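Local structure of 16 kDa salivary peptide (Culex quinquefasciatus, 7KCG) at residues Thr49-Thr53 against Asn54-Arg58. The protein is a mosquito salivary protein of unknown function whose ricin-type beta-trefoil fold suggests that it may bind sugars. Sequence-based numbering, arbitrary orientation.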
loop_
_atom_site.group_PDB
_atom_site.type_symbol
_atom_site.label_atom_id
_atom_site.label_comp_id
_atom_site.label_asym_id
_atom_site.label_seq_id
_atom_site.Cartn_x
_atom_site.Cartn_y
_atom_site.Cartn_z
ATOM N N THR A 49 -5.701 -3.365 9.165
ATOM C CA THR A 49 -6.612 -4.243 9.915
ATOM C C THR A 49 -6.425 -5.665 9.409
ATOM O O THR A 49 -6.422 -5.856 8.206
ATOM C CB THR A 49 -8.064 -3.787 9.752
ATOM O OG1 THR A 49 -8.156 -2.373 9.923
ATOM C CG2 THR A 49 -9.005 -4.481 10.711
ATOM N N ALA A 50 -6.308 -6.620 10.317
ATOM C CA ALA A 50 -6.175 -8.032 9.934
ATOM C C ALA A 50 -7.476 -8.574 9.378
ATOM O O ALA A 50 -8.531 -8.233 9.910
ATOM C CB ALA A 50 -5.733 -8.862 11.094
ATOM N N GLU A 51 -7.379 -9.365 8.321
ATOM C CA GLU A 51 -8.557 -10.054 7.755
ATOM C C GLU A 51 -8.106 -11.484 7.460
ATOM O O GLU A 51 -7.606 -11.768 6.376
ATOM C CB GLU A 51 -9.268 -9.181 6.721
ATOM C CG GLU A 51 -8.732 -9.194 5.309
ATOM C CD GLU A 51 -9.798 -9.668 4.340
ATOM O OE1 GLU A 51 -10.975 -9.325 4.551
ATOM O OE2 GLU A 51 -9.451 -10.391 3.402
ATOM N N GLY A 52 -8.212 -12.345 8.466
ATOM C CA GLY A 52 -7.700 -13.713 8.314
ATOM C C GLY A 52 -6.192 -13.701 8.284
ATOM O O GLY A 52 -5.597 -13.145 9.204
ATOM N N THR A 53 -5.607 -14.287 7.251
ATOM C CA THR A 53 -4.135 -14.282 7.085
ATOM C C THR A 53 -3.747 -13.036 6.284
ATOM O O THR A 53 -2.554 -12.815 6.126
ATOM C CB THR A 53 -3.711 -15.598 6.432
ATOM O OG1 THR A 53 -2.331 -15.534 6.076
ATOM C CG2 THR A 53 -4.539 -15.930 5.211
ATOM N N ASN A 54 -4.727 -12.223 5.882
ATOM C CA ASN A 54 -4.475 -11.059 5.039
ATOM C C ASN A 54 -4.708 -9.778 5.836
ATOM O O ASN A 54 -4.951 -9.802 7.048
ATOM C CB ASN A 54 -5.369 -11.101 3.803
ATOM C CG ASN A 54 -5.186 -12.366 2.994
ATOM O OD1 ASN A 54 -4.064 -12.801 2.755
ATOM N ND2 ASN A 54 -6.291 -12.960 2.567
ATOM N N PHE A 55 -4.621 -8.644 5.139
ATOM C CA PHE A 55 -4.757 -7.333 5.750
ATOM C C PHE A 55 -5.504 -6.402 4.809
ATOM O O PHE A 55 -5.352 -6.480 3.588
ATOM C CB PHE A 55 -3.397 -6.691 6.075
ATOM C CG PHE A 55 -2.584 -7.465 7.062
ATOM C CD1 PHE A 55 -2.792 -7.304 8.417
ATOM C CD2 PHE A 55 -1.600 -8.345 6.631
ATOM C CE1 PHE A 55 -2.046 -8.034 9.343
ATOM C CE2 PHE A 55 -0.850 -9.090 7.554
ATOM C CZ PHE A 55 -1.073 -8.922 8.907
ATOM N N ARG A 56 -6.303 -5.518 5.391
ATOM C CA ARG A 56 -6.814 -4.352 4.681
ATOM C C ARG A 56 -6.021 -3.115 5.090
ATOM O O ARG A 56 -5.577 -2.992 6.233
ATOM C CB ARG A 56 -8.297 -4.146 4.970
ATOM C CG ARG A 56 -9.158 -5.285 4.451
ATOM C CD ARG A 56 -10.626 -4.904 4.462
ATOM N NE ARG A 56 -11.433 -5.950 3.850
ATOM C CZ ARG A 56 -12.042 -5.850 2.675
ATOM N NH1 ARG A 56 -11.966 -4.725 1.962
ATOM N NH2 ARG A 56 -12.757 -6.882 2.229
ATOM N N ILE A 57 -5.858 -2.193 4.139
ATOM C CA ILE A 57 -5.081 -0.974 4.326
ATOM C C ILE A 57 -5.974 0.203 3.959
ATOM O O ILE A 57 -6.445 0.291 2.819
ATOM C CB ILE A 57 -3.806 -0.973 3.464
ATOM C CG1 ILE A 57 -2.928 -2.197 3.777
ATOM C CG2 ILE A 57 -2.988 0.310 3.675
ATOM C CD1 ILE A 57 -1.771 -2.363 2.766
ATOM N N ARG A 58 -6.176 1.109 4.903
ATOM C CA ARG A 58 -7.064 2.286 4.738
ATOM C C ARG A 58 -6.335 3.596 5.031
ATOM O O ARG A 58 -5.663 3.679 6.019
ATOM C CB ARG A 58 -8.263 2.170 5.674
ATOM C CG ARG A 58 -9.403 3.097 5.320
ATOM C CD ARG A 58 -10.587 2.859 6.205
ATOM N NE ARG A 58 -11.226 1.578 6.035
ATOM C CZ ARG A 58 -12.272 1.367 5.279
ATOM N NH1 ARG A 58 -12.786 2.348 4.580
ATOM N NH2 ARG A 58 -12.801 0.173 5.210
HETATM O O HOH W 1 -3.655 -11.182 8.989
#
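T49 and R56 pair through two backbone hydrogen bonds, T49 N to R56 O at 3.0 Å and R56 N to T49 O at 2.8 Å, both close to straight. E51 and N54 form the second hydrogen-bonded pair, at the end of the ladder. E51 N reaches N54 O at 2.8 Å and N54 N returns to E51 O, but each donor stands well above the plane of the carbonyl it meets. That tilt comes with the tight reversal, a type II' turn with G52 and T53 at its corners; G52 adopts a positive phi of 71°. A water bridges the turn, donating to G52 O and to N54 O, so the latter oxygen accepts from both E51 N and the water.

On the face shared by E51, N54 and R56 the contact is polar. The E51 chain bends at chi2 (120°), and OE1 faces the edge of the R56 guanidinium near its plane, the two flat groups being almost perpendicular (85°). The salt bridge between E51 OE1 and R56 NE is long, 3.5 Å, and its hydrogen bond is weak; R56 NH1 pairs with E65, and E51 OE2 bonds to S93. Closer to the backbone the aliphatic parts touch, E51 CG lying 4.0 Å from R56 CG.

The other face carries A50 and F55, the non-hydrogen-bonded pair between the two bonded ones. The F55 ring lies obliquely beside A50, with F55 CD1 3.8 Å from A50 CA, while the bridging water sits over one ring face toward its rim. The F55 side chain also touches I48 and I96. Together these contacts define a beta hairpin with a two-residue loop (G52-T53) linking strands 45-51 and 54-59, one of the antiparallel hairpins from which the ricin-type beta-trefoil is built.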